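Local coordinates for protein protease Do-like 2, chloroplastic (Arabidopsis thaliana, PDB 4FLN) that acts as a chloroplast serine protease that performs the primary cleavage of the photodamaged D1 protein of photosystem II, at residues I195-G201 and V214-V218; L47-K52 and V155-G161. All blocks are in the same frame, centred on the assembly; numbering follows the deposited sequence.

Interaction 1. Residues I195-G201 and V214-V218; sequences INPGNSG and VAFQV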
ATOM      1  N   ILE B 195      -1.449  21.487 -17.724  1.00 50.71           N
ATOM      2  CA  ILE B 195      -1.509  22.805 -17.102  1.00 49.45           C
ATOM      3  C   ILE B 195      -1.191  22.758 -15.602  1.00 48.82           C
ATOM      4  O   ILE B 195      -1.743  21.944 -14.869  1.00 51.32           O
ATOM      5  CB  ILE B 195      -2.898  23.445 -17.321  1.00 57.87           C
ATOM      6  CG1 ILE B 195      -3.230  23.468 -18.817  1.00 62.43           C
ATOM      7  CG2 ILE B 195      -2.946  24.855 -16.741  1.00 55.48           C
ATOM      8  CD1 ILE B 195      -4.583  24.062 -19.153  1.00 57.36           C
ATOM      9  N   ASN B 196      -0.292  23.632 -15.157  1.00 48.87           N
ATOM     10  CA  ASN B 196       0.064  23.754 -13.743  1.00 52.28           C
ATOM     11  C   ASN B 196      -1.063  24.418 -12.948  1.00 51.67           C
ATOM     12  O   ASN B 196      -1.638  25.419 -13.384  1.00 44.48           O
ATOM     13  CB  ASN B 196       1.367  24.562 -13.611  1.00 65.51           C
ATOM     14  CG  ASN B 196       1.777  24.823 -12.158  1.00 73.51           C
ATOM     15  OD1 ASN B 196       0.958  25.176 -11.310  1.00 83.48           O
ATOM     16  ND2 ASN B 196       3.062  24.664 -11.880  1.00 68.49           N
ATOM     17  N   PRO B 197      -1.376  23.871 -11.766  1.00 51.98           N
ATOM     18  CA  PRO B 197      -2.479  24.404 -10.963  1.00 47.89           C
ATOM     19  C   PRO B 197      -2.401  25.913 -10.829  1.00 47.33           C
ATOM     20  O   PRO B 197      -3.405  26.598 -11.031  1.00 57.64           O
ATOM     21  CB  PRO B 197      -2.266  23.750  -9.595  1.00 48.15           C
ATOM     22  CG  PRO B 197      -1.161  22.723  -9.784  1.00 52.36           C
ATOM     23  CD  PRO B 197      -0.890  22.590 -11.240  1.00 49.91           C
ATOM     24  N   GLY B 198      -1.217  26.430 -10.530  1.00 51.38           N
ATOM     25  CA  GLY B 198      -1.027  27.865 -10.440  1.00 52.64           C
ATOM     26  C   GLY B 198      -1.363  28.576 -11.738  1.00 55.87           C
ATOM     27  O   GLY B 198      -1.561  29.792 -11.748  1.00 55.56           O
ATOM     28  N   ASN B 199      -1.433  27.826 -12.835  1.00 58.83           N
ATOM     29  CA  ASN B 199      -1.653  28.429 -14.150  1.00 64.31           C
ATOM     30  C   ASN B 199      -3.090  28.770 -14.537  1.00 57.82           C
ATOM     31  O   ASN B 199      -3.299  29.606 -15.408  1.00 56.64           O
ATOM     32  CB  ASN B 199      -0.977  27.615 -15.252  1.00 66.29           C
ATOM     33  CG  ASN B 199       0.419  28.088 -15.528  1.00 68.97           C
ATOM     34  OD1 ASN B 199       1.150  28.463 -14.613  1.00 74.57           O
ATOM     35  ND2 ASN B 199       0.794  28.108 -16.794  1.00 69.16           N
ATOM     36  N   SER B 200      -4.073  28.125 -13.916  1.00 56.90           N
ATOM     37  CA  SER B 200      -5.452  28.592 -14.042  1.00 62.03           C
ATOM     38  C   SER B 200      -5.503  29.697 -13.028  1.00 54.01           C
ATOM     39  O   SER B 200      -4.862  29.573 -11.997  1.00 75.32           O
ATOM     40  CB  SER B 200      -6.448  27.486 -13.670  1.00 61.64           C
ATOM     41  OG  SER B 200      -6.311  27.085 -12.318  1.00 53.73           O
ATOM     42  N   GLY B 201      -6.230  30.780 -13.255  1.00 43.86           N
ATOM     43  CA  GLY B 201      -7.118  31.068 -14.366  1.00 46.16           C
ATOM     44  C   GLY B 201      -6.590  32.031 -15.429  1.00 52.99           C
ATOM     45  O   GLY B 201      -7.327  32.915 -15.864  1.00 52.14           O
ATOM     46  N   VAL B 214     -10.376  30.446 -20.628  1.00 55.86           N
ATOM     47  CA  VAL B 214      -9.631  30.545 -19.376  1.00 49.58           C
ATOM     48  C   VAL B 214      -9.128  29.165 -18.987  1.00 51.38           C
ATOM     49  O   VAL B 214      -9.867  28.188 -19.099  1.00 53.32           O
ATOM     50  CB  VAL B 214     -10.525  31.108 -18.250  1.00 44.16           C
ATOM     51  CG1 VAL B 214      -9.836  31.015 -16.891  1.00 43.64           C
ATOM     52  CG2 VAL B 214     -10.913  32.537 -18.560  1.00 36.26           C
ATOM     53  N   ALA B 215      -7.877  29.073 -18.545  1.00 53.26           N
ATOM     54  CA  ALA B 215      -7.320  27.777 -18.152  1.00 52.47           C
ATOM     55  C   ALA B 215      -7.969  27.320 -16.861  1.00 49.61           C
ATOM     56  O   ALA B 215      -8.344  28.144 -16.036  1.00 51.52           O
ATOM     57  CB  ALA B 215      -5.805  27.839 -17.996  1.00 39.05           C
ATOM     58  N   PHE B 216      -8.119  26.007 -16.711  1.00 53.33           N
ATOM     59  CA  PHE B 216      -8.744  25.428 -15.530  1.00 60.02           C
ATOM     60  C   PHE B 216      -7.992  24.192 -15.036  1.00 66.28           C
ATOM     61  O   PHE B 216      -7.868  23.206 -15.760  1.00 71.65           O
ATOM     62  CB  PHE B 216     -10.204  25.085 -15.838  1.00 61.47           C
ATOM     63  CG  PHE B 216     -10.890  24.304 -14.758  1.00 67.08           C
ATOM     64  CD1 PHE B 216     -11.427  24.943 -13.657  1.00 69.91           C
ATOM     65  CD2 PHE B 216     -11.008  22.923 -14.851  1.00 75.15           C
ATOM     66  CE1 PHE B 216     -12.064  24.217 -12.661  1.00 80.81           C
ATOM     67  CE2 PHE B 216     -11.644  22.192 -13.862  1.00 77.31           C
ATOM     68  CZ  PHE B 216     -12.174  22.839 -12.767  1.00 80.12           C
ATOM     69  N   GLN B 217      -7.482  24.260 -13.808  1.00 62.82           N
ATOM     70  CA  GLN B 217      -6.823  23.124 -13.172  1.00 54.56           C
ATOM     71  C   GLN B 217      -7.110  23.086 -11.670  1.00 73.97           C
ATOM     72  O   GLN B 217      -6.916  24.081 -10.966  1.00 77.01           O
ATOM     73  CB  GLN B 217      -5.315  23.190 -13.416  1.00 54.73           C
ATOM     74  CG  GLN B 217      -4.513  22.081 -12.745  1.00 61.14           C
ATOM     75  CD  GLN B 217      -4.844  20.701 -13.289  1.00 64.22           C
ATOM     76  OE1 GLN B 217      -5.576  19.933 -12.663  1.00 62.48           O
ATOM     77  NE2 GLN B 217      -4.300  20.380 -14.461  1.00 68.88           N
ATOM     78  N   VAL B 218      -7.540  21.923 -11.186  1.00 87.67           N
ATOM     79  CA  VAL B 218      -7.951  21.741  -9.792  1.00100.36           C
ATOM     80  C   VAL B 218      -6.892  22.035  -8.719  1.00112.39           C
ATOM     81  O   VAL B 218      -7.045  22.975  -7.938  1.00118.42           O
ATOM     82  CB  VAL B 218      -8.521  20.327  -9.555  1.00105.15           C
ATOM     83  CG1 VAL B 218      -7.542  19.266 -10.046  1.00104.95           C
ATOM     84  CG2 VAL B 218      -8.841  20.125  -8.079  1.00106.80           C
TER

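Interaction 2. Residues L47-K52 and V155-G161; sequences LNAVVK and VGYPLGG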
ATOM      1  N   LEU B  47       1.780  38.845 -22.772  1.00 70.23           N
ATOM      2  CA  LEU B  47       2.065  38.276 -21.464  1.00 72.58           C
ATOM      3  C   LEU B  47       1.939  39.329 -20.367  1.00 76.19           C
ATOM      4  O   LEU B  47       1.767  39.004 -19.189  1.00 77.49           O
ATOM      5  CB  LEU B  47       3.462  37.652 -21.442  1.00 73.45           C
ATOM      6  CG  LEU B  47       3.819  36.767 -22.636  1.00 72.50           C
ATOM      7  CD1 LEU B  47       5.018  35.905 -22.302  1.00 70.84           C
ATOM      8  CD2 LEU B  47       2.643  35.894 -23.046  1.00 73.83           C
ATOM      9  N   ASN B  48       2.018  40.596 -20.759  1.00 80.13           N
ATOM     10  CA  ASN B  48       1.945  41.690 -19.798  1.00 88.35           C
ATOM     11  C   ASN B  48       0.526  41.921 -19.296  1.00 83.09           C
ATOM     12  O   ASN B  48       0.300  42.637 -18.316  1.00 84.53           O
ATOM     13  CB  ASN B  48       2.546  42.969 -20.386  1.00 95.16           C
ATOM     14  CG  ASN B  48       4.061  43.005 -20.270  1.00101.57           C
ATOM     15  OD1 ASN B  48       4.603  43.401 -19.238  1.00105.08           O
ATOM     16  ND2 ASN B  48       4.753  42.583 -21.327  1.00 99.65           N
ATOM     17  N   ALA B  49      -0.430  41.292 -19.965  1.00 70.18           N
ATOM     18  CA  ALA B  49      -1.818  41.393 -19.557  1.00 68.51           C
ATOM     19  C   ALA B  49      -2.159  40.333 -18.521  1.00 64.94           C
ATOM     20  O   ALA B  49      -3.237  40.364 -17.932  1.00 66.30           O
ATOM     21  CB  ALA B  49      -2.721  41.257 -20.760  1.00 78.49           C
ATOM     22  N   VAL B  50      -1.241  39.391 -18.311  1.00 62.64           N
ATOM     23  CA  VAL B  50      -1.468  38.290 -17.376  1.00 58.09           C
ATOM     24  C   VAL B  50      -0.968  38.685 -16.002  1.00 56.48           C
ATOM     25  O   VAL B  50       0.065  39.336 -15.875  1.00 61.78           O
ATOM     26  CB  VAL B  50      -0.771  36.980 -17.818  1.00 56.60           C
ATOM     27  CG1 VAL B  50      -1.153  35.827 -16.902  1.00 47.83           C
ATOM     28  CG2 VAL B  50      -1.131  36.646 -19.240  1.00 65.05           C
ATOM     29  N   VAL B  51      -1.708  38.282 -14.978  1.00 58.26           N
ATOM     30  CA  VAL B  51      -1.442  38.697 -13.607  1.00 56.95           C
ATOM     31  C   VAL B  51      -1.369  37.485 -12.679  1.00 58.44           C
ATOM     32  O   VAL B  51      -2.042  36.482 -12.908  1.00 66.46           O
ATOM     33  CB  VAL B  51      -2.553  39.660 -13.123  1.00 54.79           C
ATOM     34  CG1 VAL B  51      -2.715  39.599 -11.625  1.00 66.30           C
ATOM     35  CG2 VAL B  51      -2.284  41.079 -13.597  1.00 46.82           C
ATOM     36  N   LYS B  52      -0.543  37.570 -11.642  1.00 55.57           N
ATOM     37  CA  LYS B  52      -0.495  36.518 -10.634  1.00 57.03           C
ATOM     38  C   LYS B  52      -1.457  36.852  -9.492  1.00 56.75           C
ATOM     39  O   LYS B  52      -1.615  38.019  -9.115  1.00 59.33           O
ATOM     40  CB  LYS B  52       0.934  36.310 -10.115  1.00 63.64           C
ATOM     41  CG  LYS B  52       1.069  35.170  -9.100  1.00 65.80           C
ATOM     42  CD  LYS B  52       2.522  34.764  -8.877  1.00 65.49           C
ATOM     43  CE  LYS B  52       2.620  33.510  -8.008  1.00 70.01           C
ATOM     44  NZ  LYS B  52       3.958  32.844  -8.055  1.00 67.60           N
ATOM     45  N   VAL B 155      -1.049  30.698 -20.731  1.00 42.62           N
ATOM     46  CA  VAL B 155      -0.113  31.538 -19.984  1.00 34.40           C
ATOM     47  C   VAL B 155      -0.541  31.735 -18.529  1.00 40.78           C
ATOM     48  O   VAL B 155      -1.697  32.057 -18.245  1.00 46.09           O
ATOM     49  CB  VAL B 155       0.031  32.917 -20.646  1.00 40.19           C
ATOM     50  CG1 VAL B 155       0.925  33.809 -19.823  1.00 39.87           C
ATOM     51  CG2 VAL B 155       0.589  32.764 -22.052  1.00 48.72           C
ATOM     52  N   GLY B 156       0.394  31.557 -17.605  1.00 41.22           N
ATOM     53  CA  GLY B 156       0.076  31.658 -16.194  1.00 48.85           C
ATOM     54  C   GLY B 156       1.280  31.651 -15.275  1.00 55.44           C
ATOM     55  O   GLY B 156       2.424  31.665 -15.722  1.00 60.43           O
ATOM     56  N   TYR B 157       1.021  31.636 -13.976  1.00 50.85           N
ATOM     57  CA  TYR B 157       2.097  31.639 -13.002  1.00 53.51           C
ATOM     58  C   TYR B 157       2.135  30.337 -12.218  1.00 56.31           C
ATOM     59  O   TYR B 157       1.291  30.107 -11.361  1.00 54.52           O
ATOM     60  CB  TYR B 157       1.943  32.826 -12.051  1.00 53.77           C
ATOM     61  CG  TYR B 157       2.078  34.155 -12.752  1.00 52.98           C
ATOM     62  CD1 TYR B 157       3.298  34.814 -12.799  1.00 50.79           C
ATOM     63  CD2 TYR B 157       0.994  34.742 -13.384  1.00 45.53           C
ATOM     64  CE1 TYR B 157       3.432  36.020 -13.451  1.00 44.11           C
ATOM     65  CE2 TYR B 157       1.118  35.950 -14.039  1.00 40.23           C
ATOM     66  CZ  TYR B 157       2.342  36.585 -14.070  1.00 45.22           C
ATOM     67  OH  TYR B 157       2.477  37.796 -14.714  1.00 49.09           O
ATOM     68  N   PRO B 158       3.146  29.495 -12.484  1.00 70.67           N
ATOM     69  CA  PRO B 158       3.255  28.201 -11.798  1.00 70.57           C
ATOM     70  C   PRO B 158       3.314  28.397 -10.289  1.00 71.78           C
ATOM     71  O   PRO B 158       3.654  29.489  -9.824  1.00 69.45           O
ATOM     72  CB  PRO B 158       4.606  27.656 -12.278  1.00 66.14           C
ATOM     73  CG  PRO B 158       4.962  28.451 -13.482  1.00 67.11           C
ATOM     74  CD  PRO B 158       4.328  29.789 -13.314  1.00 68.92           C
ATOM     75  N   LEU B 159       2.974  27.359  -9.533  1.00 69.38           N
ATOM     76  CA  LEU B 159       3.173  27.392  -8.093  1.00 58.05           C
ATOM     77  C   LEU B 159       4.669  27.504  -7.814  1.00 65.08           C
ATOM     78  O   LEU B 159       5.463  26.720  -8.333  1.00 76.28           O
ATOM     79  CB  LEU B 159       2.583  26.145  -7.442  1.00 50.40           C
ATOM     80  CG  LEU B 159       1.065  26.035  -7.590  1.00 51.58           C
ATOM     81  CD1 LEU B 159       0.474  25.113  -6.548  1.00 37.93           C
ATOM     82  CD2 LEU B 159       0.450  27.407  -7.459  1.00 58.56           C
ATOM     83  N   GLY B 160       5.054  28.495  -7.016  1.00 60.98           N
ATOM     84  CA  GLY B 160       6.456  28.739  -6.727  1.00 58.37           C
ATOM     85  C   GLY B 160       7.115  29.587  -7.797  1.00 61.64           C
ATOM     86  O   GLY B 160       6.695  29.573  -8.953  1.00 73.87           O
ATOM     87  N   GLY B 161       8.152  30.326  -7.417  1.00 59.74           N
ATOM     88  CA  GLY B 161       8.882  31.157  -8.359  1.00 62.14           C
ATOM     89  C   GLY B 161       8.162  32.444  -8.731  1.00 69.73           C
ATOM     90  O   GLY B 161       6.946  32.560  -8.577  1.00 65.67           O
TER

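Interaction 1. Residues I195-G201 and V214-V218
In this chymotrypsin-like protease domain, the loop carrying the nucleophile sequence Gly-Asn-Ser-Gly (195-201) packs on the end of strand 211-216 and the residues that follow it, in the second beta-barrel. Ser-200 is the nucleophile by similarity; His-91 is close to it, and Phe-216, whose CA-to-CB bond points away from the loop, packs its side chain on Asp-122. Gln-217 buries the most surface. Its chain lies across the start of the loop, with CG 3.6 Å from Pro-197 CA, and its amide NE2 donates to Ile-195 O at 3.0 Å. Ala-215 points CB at the loop, 4.1 Å from Ile-195 CD1, and both residues also touch Val-154 of strand 151-156. Ile-195 thus serves both partners. Ser-200 CB fits close to the strand, 3.1 Å from Ala-215 O. The loop itself is tightly wound, residues 197-199 forming a 3-10 turn after an Asx turn at Asn-196. With both backbone amides expected to form the oxyanion hole tied up inside the loop (Gly-198 N by Asn-196 OD1, Ser-200 N weakly by Pro-197 O), the geometry is consistent with the resting state, and Ser-200 OG donates to Pro-197 O at 3.2 Å.

Interaction 2. Residues L47-K52 and V155-G161
Side-chain packing between two beta-barrels makes this contact: the start of strand 50-57, in the first barrel of the chymotrypsin-like domain, meets the end of strand 151-156 and the loop after it, in the second. CA atoms come no nearer than 6.0 Å (Lys-52 CA to Tyr-157 CA), and no backbone hydrogen bond crosses between the segments. A type I turn from Leu-47 to Val-50, closed by Val-50 N to Leu-47 O at 3.2 Å, leads into strand 50-57. Beside it is an aliphatic patch, where Val-50 CG2 lies 3.6 Å from Val-155 CG1 and Leu-47 CD2 3.9 Å from Val-155 CG2. Tyr-157 contributes most. Its ring crosses the strand obliquely, CE2 3.2 Å from Val-51 C and 3.7 Å from Val-50 CG1, and its hydroxyl OH donates to Val-50 O at 3.1 Å. Lys-52 covers one face of the ring in a CH-pi contact, its CB 3.7 Å from the ring centroid. The lysine is fully extended, all four chi angles t, which carries NZ to the loop, 3.0 Å from Gly-161 O and 3.8 Å from Pro-158 O. Gly-160 takes backbone angles there that would jam a side chain against the preceding carbonyl, and its own carbonyl accepts a hydrogen bond from Arg-173 of a second subunit, placing the loop at a subunit interface. The chemistry is thus graded, from valine and leucine through an aromatic face to an amino group among carbonyls, so these two segments meet by apolar fit and a tyrosine-to-backbone hydrogen bond, without strand pairing.

Overall arrangement
The centres of the two contacts are about 10 Å apart. Asn-199 OD1 of interaction 1 packs on the backbone of interaction 2, 3.1 Å from Pro-158 N, and Gly-198 CA lies 3.4 Å from Leu-159 CD2. Ser-77, on strand 72-82 of the first barrel, bridges them: its OG hydrogen-bonds both Gly-198 O and Tyr-157 N. Both segments of interaction 1 belong to the second barrel and its loops, with the side chain of Ser-200 about 4 Å from that of His-91; interaction 2 spans the two barrels next to the nucleophile loop, Gly-156 CA about 8 Å from the side chain of Ser-200. Segment 155-161 therefore backs that loop and at Gly-160 meets a second subunit.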